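Local structure of LPS-assembly lipoprotein (Caulobacter crescentus, 4KWY) at residues A[86-91]-A[128-133]. The protein belongs to the LptE lipoprotein family and probably helps assemble lipopolysaccharide in the bacterial outer membrane. Sequence-based numbering, arbitrary orientation.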
loop_
_atom_site.group_PDB
_atom_site.type_symbol
_atom_site.label_atom_id
_atom_site.label_comp_id
_atom_site.label_asym_id
_atom_site.label_seq_id
_atom_site.Cartn_x
_atom_site.Cartn_y
_atom_site.Cartn_z
ATOM N N GLU A 86 -9.838 15.342 7.686
ATOM C CA GLU A 86 -8.942 14.241 7.980
ATOM C C GLU A 86 -9.450 13.577 9.258
ATOM O O GLU A 86 -9.544 14.236 10.298
ATOM C CB GLU A 86 -7.517 14.768 8.090
ATOM C CG GLU A 86 -6.447 13.691 8.158
ATOM C CD GLU A 86 -5.178 14.235 8.785
ATOM O OE1 GLU A 86 -4.506 15.072 8.139
ATOM O OE2 GLU A 86 -4.920 13.918 9.969
ATOM N N VAL A 87 -9.865 12.301 9.154
ATOM C CA VAL A 87 -10.481 11.575 10.269
ATOM C C VAL A 87 -9.528 10.572 10.896
ATOM O O VAL A 87 -9.784 10.101 12.021
ATOM C CB VAL A 87 -11.827 10.899 9.874
ATOM C CG1 VAL A 87 -12.892 11.945 9.585
ATOM C CG2 VAL A 87 -11.678 9.924 8.710
ATOM N N HIS A 88 -8.420 10.272 10.184
ATOM C CA HIS A 88 -7.374 9.330 10.581
ATOM C C HIS A 88 -6.186 9.455 9.643
ATOM O O HIS A 88 -6.348 9.786 8.468
ATOM C CB HIS A 88 -7.931 7.886 10.565
ATOM C CG HIS A 88 -7.053 6.854 11.213
ATOM N ND1 HIS A 88 -6.462 7.073 12.454
ATOM C CD2 HIS A 88 -6.738 5.603 10.798
ATOM C CE1 HIS A 88 -5.765 5.980 12.717
ATOM N NE2 HIS A 88 -5.909 5.062 11.757
ATOM N N LYS A 89 -4.995 9.182 10.155
ATOM C CA LYS A 89 -3.772 9.183 9.347
ATOM C C LYS A 89 -2.774 8.085 9.842
ATOM O O LYS A 89 -3.042 7.367 10.826
ATOM C CB LYS A 89 -3.141 10.595 9.289
ATOM C CG LYS A 89 -2.299 11.062 10.464
ATOM C CD LYS A 89 -1.720 12.422 10.098
ATOM C CE LYS A 89 -0.686 12.955 11.059
ATOM N NZ LYS A 89 -0.222 14.324 10.675
ATOM N N GLY A 90 -1.674 7.932 9.113
ATOM C CA GLY A 90 -0.647 6.964 9.450
ATOM C C GLY A 90 0.598 7.084 8.602
ATOM O O GLY A 90 0.666 7.874 7.646
ATOM N N ARG A 91 1.609 6.298 9.002
ATOM C CA ARG A 91 2.900 6.131 8.348
ATOM C C ARG A 91 3.177 4.637 8.324
ATOM O O ARG A 91 2.942 3.959 9.317
ATOM C CB ARG A 91 3.999 6.946 9.055
ATOM C CG ARG A 91 5.446 6.676 8.592
ATOM C CD ARG A 91 5.754 7.010 7.132
ATOM N NE ARG A 91 7.126 6.622 6.789
ATOM C CZ ARG A 91 8.074 7.461 6.373
ATOM N NH1 ARG A 91 7.802 8.747 6.195
ATOM N NH2 ARG A 91 9.294 7.016 6.111
ATOM N N LEU A 128 -5.282 -3.419 8.275
ATOM C CA LEU A 128 -5.389 -3.828 9.671
ATOM C C LEU A 128 -5.565 -2.588 10.546
ATOM O O LEU A 128 -6.404 -2.592 11.434
ATOM C CB LEU A 128 -4.132 -4.644 10.072
ATOM C CG LEU A 128 -3.838 -4.797 11.582
ATOM C CD1 LEU A 128 -4.741 -5.844 12.226
ATOM C CD2 LEU A 128 -2.374 -5.094 11.852
ATOM N N ASP A 129 -4.806 -1.524 10.264
ATOM C CA ASP A 129 -4.872 -0.240 10.972
ATOM C C ASP A 129 -6.266 0.447 10.777
ATOM O O ASP A 129 -6.858 0.930 11.748
ATOM C CB ASP A 129 -3.738 0.654 10.480
ATOM C CG ASP A 129 -3.528 1.924 11.252
ATOM O OD1 ASP A 129 -4.409 2.808 11.182
ATOM O OD2 ASP A 129 -2.443 2.076 11.850
ATOM N N LEU A 130 -6.793 0.424 9.549
ATOM C CA LEU A 130 -8.104 0.981 9.207
ATOM C C LEU A 130 -9.243 0.131 9.783
ATOM O O LEU A 130 -10.262 0.696 10.204
ATOM C CB LEU A 130 -8.285 1.085 7.696
ATOM C CG LEU A 130 -7.421 2.060 6.925
ATOM C CD1 LEU A 130 -7.585 1.811 5.461
ATOM C CD2 LEU A 130 -7.786 3.496 7.198
ATOM N N ALA A 131 -9.089 -1.227 9.774
ATOM C CA ALA A 131 -10.094 -2.163 10.319
ATOM C C ALA A 131 -10.222 -1.988 11.821
ATOM O O ALA A 131 -11.327 -2.090 12.343
ATOM C CB ALA A 131 -9.736 -3.599 9.992
ATOM N N THR A 132 -9.100 -1.669 12.492
ATOM C CA THR A 132 -8.998 -1.390 13.927
ATOM C C THR A 132 -9.722 -0.074 14.221
ATOM O O THR A 132 -10.415 0.040 15.226
ATOM C CB THR A 132 -7.503 -1.360 14.344
ATOM O OG1 THR A 132 -6.907 -2.621 14.020
ATOM C CG2 THR A 132 -7.293 -1.077 15.840
ATOM N N TRP A 133 -9.576 0.901 13.328
ATOM C CA TRP A 133 -10.192 2.228 13.444
ATOM C C TRP A 133 -11.746 2.150 13.240
ATOM O O TRP A 133 -12.493 2.665 14.075
ATOM C CB TRP A 133 -9.500 3.182 12.457
ATOM C CG TRP A 133 -9.931 4.600 12.597
ATOM C CD1 TRP A 133 -9.487 5.513 13.509
ATOM C CD2 TRP A 133 -10.881 5.278 11.776
ATOM N NE1 TRP A 133 -10.117 6.720 13.311
ATOM C CE2 TRP A 133 -10.985 6.601 12.258
ATOM C CE3 TRP A 133 -11.701 4.877 10.705
ATOM C CZ2 TRP A 133 -11.859 7.532 11.692
ATOM C CZ3 TRP A 133 -12.568 5.801 10.146
ATOM C CH2 TRP A 133 -12.638 7.108 10.637
HETATM O O HOH W 1 -2.470 4.709 12.101
#
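His88 lies flat against Trp133 and is tied at its edge to Asp129. The imidazole forms an offset stack on the five-membered ring of the indole, with centroids 4.0 Å apart and planes at 11°. Trp133 CD1 sits over the centre of the imidazole. His88 CB adds a CH-pi contact, 3.8 Å from the centroid of the same five-membered ring. In the imidazole plane, His88 NE2 donates to Asp129 OD1 at 2.8 Å, with an N-H...O angle of 158°. Stack and bond together should fix the rotation of the imidazole. Trp133 CG stands anti to the backbone N (chi1 -173°), on the side facing the strand. Val87 CG2 packs on Trp133 CH2 at 3.5 Å, at the six-membered end of the indole. The contact joins strand 86-99 to the last turns of the long helix 104-135, which packs against the mixed sheet of this LptE-like fold. An alanine in place of Trp133 would probably leave one face of His88 without its stacking partner and open a gap beside Val87. A water donates to Asp129 OD2 at 2.6 Å and to Lys89 O at 3.0 Å, a second link from carboxylate to strand. Further out, Val87 and His88 form a classic beta bulge opposite Leu78 of strand 67-80. Tyr44, on strand 44-50, meets the indole with ring planes nearly perpendicular.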